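Local structure of 11S globulin subunit beta (Cucurbita maxima, 2E9Q) at residues Glu30-Gln35 and Met378-Phe383; Asn64-Thr69 and Gln185-Val190; Lys85-Ala90 and His145-Arg150. The protein serves as a seed storage protein, a hexameric 11S globulin that holds a nutrient reservoir for the plant. All blocks are in the same frame, centred on the assembly; numbering follows the deposited sequence.

Contact 1. Residues Glu30-Gln35 and Met378-Phe383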
loop_
_atom_site.group_PDB
_atom_site.type_symbol
_atom_site.label_atom_id
_atom_site.label_comp_id
_atom_site.label_asym_id
_atom_site.label_seq_id
_atom_site.Cartn_x
_atom_site.Cartn_y
_atom_site.Cartn_z
ATOM N N GLU A 30 8.766 14.513 17.934
ATOM C CA GLU A 30 9.460 14.760 19.192
ATOM C C GLU A 30 8.701 15.707 20.107
ATOM O O GLU A 30 8.940 15.723 21.307
ATOM C CB GLU A 30 10.864 15.299 18.916
ATOM C CG GLU A 30 11.800 14.256 18.341
ATOM C CD GLU A 30 13.170 14.819 17.981
ATOM O OE1 GLU A 30 14.089 14.013 17.692
ATOM O OE2 GLU A 30 13.326 16.064 17.976
ATOM N N ASN A 31 7.772 16.477 19.552
ATOM C CA ASN A 31 6.994 17.408 20.362
ATOM C C ASN A 31 5.494 17.368 20.039
ATOM O O ASN A 31 4.970 18.244 19.344
ATOM C CB ASN A 31 7.529 18.831 20.181
ATOM C CG ASN A 31 7.718 19.556 21.506
ATOM O OD1 ASN A 31 8.504 19.126 22.359
ATOM N ND2 ASN A 31 6.994 20.663 21.688
ATOM N N LEU A 32 4.802 16.353 20.551
ATOM C CA LEU A 32 3.369 16.223 20.309
ATOM C C LEU A 32 2.647 17.343 21.047
ATOM O O LEU A 32 3.128 17.837 22.068
ATOM C CB LEU A 32 2.860 14.873 20.816
ATOM C CG LEU A 32 3.607 13.624 20.351
ATOM C CD1 LEU A 32 3.003 12.393 21.015
ATOM C CD2 LEU A 32 3.546 13.509 18.824
ATOM N N ARG A 33 1.490 17.744 20.540
ATOM C CA ARG A 33 0.738 18.803 21.189
ATOM C C ARG A 33 -0.740 18.464 21.341
ATOM O O ARG A 33 -1.316 17.770 20.498
ATOM C CB ARG A 33 0.888 20.100 20.390
ATOM C CG ARG A 33 2.356 20.487 20.156
ATOM C CD ARG A 33 2.511 21.758 19.319
ATOM N NE ARG A 33 1.889 21.657 17.998
ATOM C CZ ARG A 33 1.933 22.616 17.075
ATOM N NH1 ARG A 33 1.335 22.441 15.899
ATOM N NH2 ARG A 33 2.583 23.748 17.324
ATOM N N ALA A 34 -1.337 18.928 22.436
ATOM C CA ALA A 34 -2.764 18.738 22.651
ATOM C C ALA A 34 -3.322 19.852 21.772
ATOM O O ALA A 34 -3.208 21.018 22.120
ATOM C CB ALA A 34 -3.117 18.978 24.102
ATOM N N GLN A 35 -3.896 19.495 20.630
ATOM C CA GLN A 35 -4.405 20.477 19.673
ATOM C C GLN A 35 -5.874 20.879 19.736
ATOM O O GLN A 35 -6.759 20.056 19.979
ATOM C CB GLN A 35 -4.158 19.986 18.248
ATOM C CG GLN A 35 -2.774 19.460 17.959
ATOM C CD GLN A 35 -2.732 18.734 16.621
ATOM O OE1 GLN A 35 -3.065 19.312 15.581
ATOM N NE2 GLN A 35 -2.332 17.457 16.644
ATOM N N MET A 378 -2.580 13.165 19.115
ATOM C CA MET A 378 -2.265 12.116 18.150
ATOM C C MET A 378 -1.155 11.288 18.758
ATOM O O MET A 378 -0.062 11.803 18.983
ATOM C CB MET A 378 -1.777 12.771 16.850
ATOM C CG MET A 378 -2.039 12.025 15.541
ATOM S SD MET A 378 -1.148 10.473 15.287
ATOM C CE MET A 378 0.397 11.070 14.651
ATOM N N ILE A 379 -1.435 10.022 19.066
ATOM C CA ILE A 379 -0.429 9.127 19.629
ATOM C C ILE A 379 0.091 8.217 18.518
ATOM O O ILE A 379 -0.634 7.348 18.022
ATOM C CB ILE A 379 -1.013 8.228 20.723
ATOM C CG1 ILE A 379 -1.773 9.064 21.757
ATOM C CG2 ILE A 379 0.099 7.400 21.351
ATOM C CD1 ILE A 379 -0.896 9.798 22.725
ATOM N N PRO A 380 1.362 8.395 18.115
ATOM C CA PRO A 380 1.941 7.566 17.052
ATOM C C PRO A 380 2.058 6.072 17.386
ATOM O O PRO A 380 2.225 5.677 18.545
ATOM C CB PRO A 380 3.318 8.195 16.823
ATOM C CG PRO A 380 3.136 9.619 17.262
ATOM C CD PRO A 380 2.287 9.479 18.498
ATOM N N GLN A 381 1.973 5.263 16.338
ATOM C CA GLN A 381 2.108 3.827 16.427
ATOM C C GLN A 381 3.385 3.491 17.209
ATOM O O GLN A 381 4.452 4.080 16.967
ATOM C CB GLN A 381 2.198 3.247 15.007
ATOM C CG GLN A 381 2.418 1.735 14.939
ATOM C CD GLN A 381 2.847 1.261 13.551
ATOM O OE1 GLN A 381 2.997 0.065 13.319
ATOM N NE2 GLN A 381 3.055 2.204 12.631
ATOM N N ASN A 382 3.246 2.560 18.152
ATOM C CA ASN A 382 4.338 2.067 18.999
ATOM C C ASN A 382 4.827 2.973 20.123
ATOM O O ASN A 382 5.621 2.538 20.956
ATOM C CB ASN A 382 5.554 1.666 18.155
ATOM C CG ASN A 382 5.228 0.614 17.130
ATOM O OD1 ASN A 382 4.652 -0.430 17.447
ATOM N ND2 ASN A 382 5.599 0.879 15.882
ATOM N N PHE A 383 4.380 4.220 20.153
ATOM C CA PHE A 383 4.812 5.121 21.215
ATOM C C PHE A 383 4.082 4.725 22.502
ATOM O O PHE A 383 2.870 4.491 22.499
ATOM C CB PHE A 383 4.533 6.587 20.837
ATOM C CG PHE A 383 5.555 7.188 19.873
ATOM C CD1 PHE A 383 5.853 8.560 19.922
ATOM C CD2 PHE A 383 6.226 6.395 18.940
ATOM C CE1 PHE A 383 6.799 9.128 19.065
ATOM C CE2 PHE A 383 7.189 6.955 18.066
ATOM C CZ PHE A 383 7.473 8.325 18.131
HETATM O O HOH W 1 -1.360 15.817 18.898
#
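The seam between the two cupin modules of the subunit runs past Leu32, whose side chain meets Met378 and Pro380 where an edge strand of the C-terminal module ends. Leu32 lies in the irregular lead-in to strand 39-43 of the N-terminal module. Its CG is anti to its own carbonyl carbon and beside the backbone N (chi1 -52°), and this rotation sends both methyls across the gap. CD1 does most of the touching: it lies 3.7 Å from the carbonyl oxygen Met378 O and 3.9 Å from Pro380 CD, where leucine and proline reach toward each other tip to tip. The second methyl, CD2, stays 4.0 Å from the same Met378 O, so the carbonyl is approached by both branches of the leucine. No hydrogen bond joins the segments directly. A water bridges them instead, accepting from Met378 N at 2.9 Å and from Gln35 NE2 at 3.0 Å while it donates to Arg33 O, and so gives the backbone N-H of Met378 a partner. Past the strand, Pro380 to Phe383 form a type II beta turn closed by Phe383 N to Pro380 O (3.1 Å), with Asn382 at the positive-phi position (phi 75°). The turn folds Phe383 back until Pro380 CB stands 3.8 Å above the centre of its ring. Val358, Val366 and Phe367 also pack against Leu32, as does Glu57 of helix 56-61, and Gln35 makes a backbone bond to Val376. What results is the N-terminal lead-in of the first module lying against the outermost strand (376-379) of a sheet of the second, just before the tight turn that carries the chain to strand 384-390 of the opposing sheet, in the bicupin fold of 11S globulins.

Contact 2. Residues Asn64-Thr69 and Gln185-Val190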
loop_
_atom_site.group_PDB
_atom_site.type_symbol
_atom_site.label_atom_id
_atom_site.label_comp_id
_atom_site.label_asym_id
_atom_site.label_seq_id
_atom_site.Cartn_x
_atom_site.Cartn_y
_atom_site.Cartn_z
ATOM N N ASN A 64 -6.920 14.065 9.596
ATOM C CA ASN A 64 -7.587 15.355 9.626
ATOM C C ASN A 64 -8.686 15.192 10.664
ATOM O O ASN A 64 -9.212 14.087 10.854
ATOM C CB ASN A 64 -8.233 15.683 8.283
ATOM C CG ASN A 64 -7.248 15.695 7.139
ATOM O OD1 ASN A 64 -6.738 14.647 6.723
ATOM N ND2 ASN A 64 -6.974 16.882 6.614
ATOM N N MET A 65 -9.022 16.282 11.343
ATOM C CA MET A 65 -10.079 16.275 12.350
ATOM C C MET A 65 -10.988 17.472 12.097
ATOM O O MET A 65 -10.522 18.602 11.930
ATOM C CB MET A 65 -9.479 16.376 13.754
ATOM C CG MET A 65 -10.463 16.091 14.890
ATOM S SD MET A 65 -10.882 14.339 15.029
ATOM C CE MET A 65 -9.318 13.677 15.546
ATOM N N ILE A 66 -12.289 17.216 12.068
ATOM C CA ILE A 66 -13.282 18.246 11.828
ATOM C C ILE A 66 -14.402 18.072 12.846
ATOM O O ILE A 66 -14.759 16.943 13.199
ATOM C CB ILE A 66 -13.865 18.101 10.420
ATOM C CG1 ILE A 66 -12.744 18.242 9.395
ATOM C CG2 ILE A 66 -14.962 19.123 10.182
ATOM C CD1 ILE A 66 -13.188 18.003 7.978
ATOM N N ARG A 67 -14.932 19.186 13.346
ATOM C CA ARG A 67 -16.030 19.132 14.302
ATOM C C ARG A 67 -17.166 19.982 13.763
ATOM O O ARG A 67 -16.999 21.170 13.464
ATOM C CB ARG A 67 -15.603 19.627 15.688
ATOM C CG ARG A 67 -16.752 19.667 16.719
ATOM C CD ARG A 67 -16.234 19.871 18.140
ATOM N NE ARG A 67 -15.418 21.081 18.237
ATOM C CZ ARG A 67 -14.584 21.355 19.235
ATOM N NH1 ARG A 67 -13.891 22.486 19.218
ATOM N NH2 ARG A 67 -14.432 20.508 20.247
ATOM N N HIS A 68 -18.324 19.353 13.613
ATOM C CA HIS A 68 -19.493 20.039 13.111
ATOM C C HIS A 68 -20.482 20.262 14.236
ATOM O O HIS A 68 -20.747 19.373 15.040
ATOM C CB HIS A 68 -20.160 19.215 12.016
ATOM C CG HIS A 68 -19.465 19.277 10.694
ATOM N ND1 HIS A 68 -19.204 18.157 9.936
ATOM C CD2 HIS A 68 -19.040 20.333 9.962
ATOM C CE1 HIS A 68 -18.653 18.521 8.792
ATOM N NE2 HIS A 68 -18.543 19.838 8.783
ATOM N N THR A 69 -21.029 21.464 14.291
ATOM C CA THR A 69 -22.010 21.793 15.302
ATOM C C THR A 69 -23.231 22.234 14.530
ATOM O O THR A 69 -23.256 23.319 13.948
ATOM C CB THR A 69 -21.511 22.911 16.219
ATOM O OG1 THR A 69 -20.445 22.401 17.037
ATOM C CG2 THR A 69 -22.634 23.405 17.110
ATOM N N GLN A 185 -14.660 25.892 1.213
ATOM C CA GLN A 185 -13.819 24.735 1.534
ATOM C C GLN A 185 -12.728 25.065 2.543
ATOM O O GLN A 185 -11.750 25.750 2.224
ATOM C CB GLN A 185 -13.188 24.189 0.248
ATOM C CG GLN A 185 -13.353 22.685 0.060
ATOM C CD GLN A 185 -14.809 22.262 -0.042
ATOM O OE1 GLN A 185 -15.489 22.555 -1.024
ATOM N NE2 GLN A 185 -15.295 21.579 0.982
ATOM N N VAL A 186 -12.914 24.574 3.765
ATOM C CA VAL A 186 -11.976 24.813 4.855
ATOM C C VAL A 186 -11.322 23.519 5.330
ATOM O O VAL A 186 -10.365 23.552 6.108
ATOM C CB VAL A 186 -12.682 25.488 6.060
ATOM C CG1 VAL A 186 -13.782 24.579 6.598
ATOM C CG2 VAL A 186 -11.655 25.815 7.154
ATOM N N GLU A 187 -11.849 22.384 4.869
ATOM C CA GLU A 187 -11.297 21.083 5.235
ATOM C C GLU A 187 -9.784 21.192 5.091
ATOM O O GLU A 187 -9.030 20.722 5.944
ATOM C CB GLU A 187 -11.837 19.989 4.308
ATOM C CG GLU A 187 -13.356 19.921 4.254
ATOM C CD GLU A 187 -13.969 21.049 3.441
ATOM O OE1 GLU A 187 -15.207 21.195 3.455
ATOM O OE2 GLU A 187 -13.211 21.789 2.778
ATOM N N ARG A 188 -9.356 21.837 4.008
ATOM C CA ARG A 188 -7.939 22.059 3.729
ATOM C C ARG A 188 -7.787 23.425 3.060
ATOM O O ARG A 188 -6.671 23.901 2.831
ATOM C CB ARG A 188 -7.399 20.965 2.809
ATOM C CG ARG A 188 -7.686 19.550 3.293
ATOM C CD ARG A 188 -7.114 19.300 4.682
ATOM N NE ARG A 188 -5.657 19.258 4.698
ATOM C CZ ARG A 188 -4.941 18.184 4.388
ATOM N NH1 ARG A 188 -5.550 17.062 4.033
ATOM N NH2 ARG A 188 -3.616 18.228 4.450
ATOM N N GLY A 189 -8.926 24.040 2.747
ATOM C CA GLY A 189 -8.945 25.354 2.120
ATOM C C GLY A 189 -8.076 25.505 0.888
ATOM O O GLY A 189 -8.403 25.003 -0.185
ATOM N N VAL A 190 -6.966 26.215 1.042
ATOM C CA VAL A 190 -6.034 26.432 -0.056
ATOM C C VAL A 190 -4.670 25.894 0.375
ATOM O O VAL A 190 -3.791 25.651 -0.458
ATOM C CB VAL A 190 -5.929 27.945 -0.404
ATOM C CG1 VAL A 190 -5.109 28.141 -1.680
ATOM C CG2 VAL A 190 -7.330 28.538 -0.573
#
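Arg188 and Asn64 meet at about a right angle, the amide nitrogen of the asparagine lying over one face of the guanidinium. The amide and guanidinium planes are turned 56° apart. Asn64 ND2 comes within 3.0 Å of Arg188 NH1 and 3.1 Å of Arg188 CD, but both nitrogens are donors as modelled and no hydrogen bond joins them. The arginine reaches this place through a doubly bent chain: after a first torsion that sets CG anti to the carbonyl carbon, chi2 (-58°) and chi3 (-69°) both turn it, and its end approaches the strand more closely than its root does. NH1 is held by the carbonyl oxygen of Pro172, while Tyr173 and Gln53 pack beside the chain. A second, looser touch joins Ile66 and Glu187, where Ile66 CD1 lies 4.2 Å from Glu187 CG; Ile66 CG2 rests 3.9 Å above the His68 ring, toward its rim. With Arg188 replaced by an alanine, Pro172 O would probably lose this donor and the Asn64 amide would be likely to turn more readily. Strand 63-70 belongs to the seven-stranded sheet of the N-terminal cupin module, and the loop after strand 176-178 packs against it, away from the annotated sites. The buried Asn64 OD1 has no partner in the model. Between residues 64-69 and 185-190 no hydrogen bond forms: the pair of donors gives no attraction of its own as modelled, and the apolar touch of Ile66 on Glu187 is slight. The charged ends are held mainly by other groups, Arg188 by Pro172 O and Glu187 by a salt bridge to Arg241, with weak bonds from Gln185.

Contact 3. Residues Lys85-Ala90 and His145-Arg150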
loop_
_atom_site.group_PDB
_atom_site.type_symbol
_atom_site.label_atom_id
_atom_site.label_comp_id
_atom_site.label_asym_id
_atom_site.label_seq_id
_atom_site.Cartn_x
_atom_site.Cartn_y
_atom_site.Cartn_z
ATOM N N LYS A 85 -14.026 8.197 6.250
ATOM C CA LYS A 85 -14.281 8.907 7.489
ATOM C C LYS A 85 -15.059 8.114 8.517
ATOM O O LYS A 85 -15.864 7.231 8.192
ATOM C CB LYS A 85 -15.082 10.189 7.219
ATOM C CG LYS A 85 -14.368 11.269 6.434
ATOM C CD LYS A 85 -15.367 12.347 6.030
ATOM C CE LYS A 85 -14.702 13.482 5.271
ATOM N NZ LYS A 85 -15.650 14.609 5.033
ATOM N N LEU A 86 -14.808 8.458 9.767
ATOM C CA LEU A 86 -15.502 7.891 10.887
ATOM C C LEU A 86 -16.033 9.163 11.521
ATOM O O LEU A 86 -15.364 10.203 11.499
ATOM C CB LEU A 86 -14.539 7.173 11.820
ATOM C CG LEU A 86 -14.642 5.652 11.895
ATOM C CD1 LEU A 86 -15.174 5.037 10.614
ATOM C CD2 LEU A 86 -13.280 5.128 12.241
ATOM N N ILE A 87 -17.239 9.091 12.064
ATOM C CA ILE A 87 -17.856 10.255 12.676
ATOM C C ILE A 87 -18.461 9.860 13.994
ATOM O O ILE A 87 -19.387 9.045 14.038
ATOM C CB ILE A 87 -18.959 10.814 11.779
ATOM C CG1 ILE A 87 -18.349 11.310 10.473
ATOM C CG2 ILE A 87 -19.713 11.905 12.501
ATOM C CD1 ILE A 87 -19.343 11.937 9.510
ATOM N N PHE A 88 -17.930 10.414 15.075
ATOM C CA PHE A 88 -18.465 10.105 16.381
ATOM C C PHE A 88 -19.492 11.161 16.746
ATOM O O PHE A 88 -19.202 12.355 16.689
ATOM C CB PHE A 88 -17.366 10.082 17.433
ATOM C CG PHE A 88 -17.863 9.772 18.812
ATOM C CD1 PHE A 88 -18.291 8.490 19.140
ATOM C CD2 PHE A 88 -17.903 10.762 19.788
ATOM C CE1 PHE A 88 -18.750 8.191 20.424
ATOM C CE2 PHE A 88 -18.358 10.477 21.069
ATOM C CZ PHE A 88 -18.783 9.181 21.387
ATOM N N VAL A 89 -20.694 10.712 17.108
ATOM C CA VAL A 89 -21.786 11.604 17.501
ATOM C C VAL A 89 -21.599 11.897 18.984
ATOM O O VAL A 89 -21.975 11.101 19.840
ATOM C CB VAL A 89 -23.167 10.932 17.260
ATOM C CG1 VAL A 89 -24.289 11.834 17.743
ATOM C CG2 VAL A 89 -23.336 10.629 15.778
ATOM N N ALA A 90 -21.005 13.048 19.278
ATOM C CA ALA A 90 -20.717 13.433 20.651
ATOM C C ALA A 90 -21.943 13.938 21.396
ATOM O O ALA A 90 -22.019 13.822 22.619
ATOM C CB ALA A 90 -19.612 14.502 20.667
ATOM N N HIS A 145 -22.889 11.985 1.587
ATOM C CA HIS A 145 -23.747 11.822 2.736
ATOM C C HIS A 145 -24.204 13.178 3.209
ATOM O O HIS A 145 -23.581 14.193 2.903
ATOM C CB HIS A 145 -23.000 11.107 3.859
ATOM C CG HIS A 145 -21.871 11.899 4.440
ATOM N ND1 HIS A 145 -21.806 12.225 5.778
ATOM C CD2 HIS A 145 -20.759 12.425 3.869
ATOM C CE1 HIS A 145 -20.704 12.921 6.006
ATOM N NE2 HIS A 145 -20.051 13.055 4.865
ATOM N N TRP A 146 -25.310 13.189 3.943
ATOM C CA TRP A 146 -25.869 14.416 4.489
ATOM C C TRP A 146 -26.430 14.078 5.862
ATOM O O TRP A 146 -26.856 12.947 6.107
ATOM C CB TRP A 146 -26.975 14.968 3.583
ATOM C CG TRP A 146 -28.078 13.989 3.289
ATOM C CD1 TRP A 146 -28.189 13.187 2.188
ATOM C CD2 TRP A 146 -29.226 13.704 4.109
ATOM N NE1 TRP A 146 -29.329 12.427 2.267
ATOM C CE2 TRP A 146 -29.986 12.721 3.433
ATOM C CE3 TRP A 146 -29.684 14.184 5.344
ATOM C CZ2 TRP A 146 -31.186 12.205 3.953
ATOM C CZ3 TRP A 146 -30.886 13.666 5.867
ATOM C CH2 TRP A 146 -31.620 12.687 5.163
ATOM N N MET A 147 -26.404 15.043 6.768
ATOM C CA MET A 147 -26.916 14.809 8.100
ATOM C C MET A 147 -27.839 15.929 8.531
ATOM O O MET A 147 -27.624 17.099 8.189
ATOM C CB MET A 147 -25.760 14.652 9.086
ATOM C CG MET A 147 -24.935 13.400 8.827
ATOM S SD MET A 147 -23.524 13.222 9.910
ATOM C CE MET A 147 -22.247 13.966 8.901
ATOM N N TYR A 148 -28.882 15.546 9.262
ATOM C CA TYR A 148 -29.887 16.468 9.743
ATOM C C TYR A 148 -30.072 16.306 11.241
ATOM O O TYR A 148 -30.074 15.195 11.762
ATOM C CB TYR A 148 -31.213 16.198 9.031
ATOM C CG TYR A 148 -32.391 16.932 9.624
ATOM C CD1 TYR A 148 -32.643 18.266 9.303
ATOM C CD2 TYR A 148 -33.239 16.301 10.532
ATOM C CE1 TYR A 148 -33.716 18.954 9.873
ATOM C CE2 TYR A 148 -34.313 16.978 11.111
ATOM C CZ TYR A 148 -34.543 18.303 10.774
ATOM O OH TYR A 148 -35.601 18.969 11.338
ATOM N N ASN A 149 -30.221 17.426 11.930
ATOM C CA ASN A 149 -30.425 17.418 13.365
ATOM C C ASN A 149 -31.936 17.462 13.590
ATOM O O ASN A 149 -32.611 18.381 13.120
ATOM C CB ASN A 149 -29.760 18.648 13.990
ATOM C CG ASN A 149 -29.887 18.680 15.498
ATOM O OD1 ASN A 149 -30.229 17.679 16.127
ATOM N ND2 ASN A 149 -29.592 19.838 16.094
ATOM N N ARG A 150 -32.464 16.462 14.289
ATOM C CA ARG A 150 -33.896 16.410 14.569
ATOM C C ARG A 150 -34.149 16.524 16.069
ATOM O O ARG A 150 -35.265 16.320 16.538
ATOM C CB ARG A 150 -34.511 15.112 14.015
ATOM C CG ARG A 150 -34.306 13.850 14.850
ATOM C CD ARG A 150 -34.986 12.660 14.148
ATOM N NE ARG A 150 -35.289 11.525 15.026
ATOM C CZ ARG A 150 -34.394 10.655 15.489
ATOM N NH1 ARG A 150 -33.111 10.769 15.171
ATOM N NH2 ARG A 150 -34.788 9.658 16.273
HETATM O O HOH W 2 -17.661 13.182 3.009
#
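Ile87, His145 and Met147 bury most of the surface shared by strands 85-91 and 145-149, two strands that face each other across the interior of the N-terminal cupin barrel. Their backbones stay well apart, the nearest CA pair, Ile87 and Met147, being 11.1 Å distant, and the space between is spanned by side chains. Ile87 carries the contact through a single methyl, CD1. Its CG1 branch sits beside the backbone N and is fully extended beyond (chi2 -178°), which pushes CD1 toward the other strand. There it meets Met147 tip to tip, Ile87 CD1 lying 3.6 Å from Met147 CE. Met147 is modelled in two conformers, however, and this touch belongs to the one described here. The same CD1 comes obliquely against the His145 ring, 3.9 Å from His145 CE1. With CG lodged between its backbone N and carbonyl carbon (chi1 67°), the histidine brings its imidazole in from the direction opposite to Ile87. At His145 NE2, next to CE1 in the ring, a water lies 3.0 Å away and accepts from Lys85 NZ (3.2 Å), linking the strands by a polar route beside the apolar one. Strand 85-91 lies between strands 135-139 and 155-162 in its sheet, and Val139 and Leu157 from these two add packing to His145 and Met147 respectively. Strand 145-149 belongs to the facing sheet, paired with strands 74-81 and 93-98, and its Trp146 packs on Leu420 of a neighbouring subunit.

How the contacts relate
From the N terminus the chain first lays down residues 30-35, and contact 1 is completed only some 340 residues later, in the second cupin module. Contacts 2 and 3 both form within that long excursion. Strand 63-70 waits for the loop at 185-190, closing contact 2, and between these two segments, strand 85-91 meets strand 145-149 in contact 3; the three are thus concentric and none cross. Contacts 2 and 3 have centres about 14 Å apart and draw on the same sheet of the first module, each reaching from a different strand of it. Contact 1 lies farther off and joins the two modules.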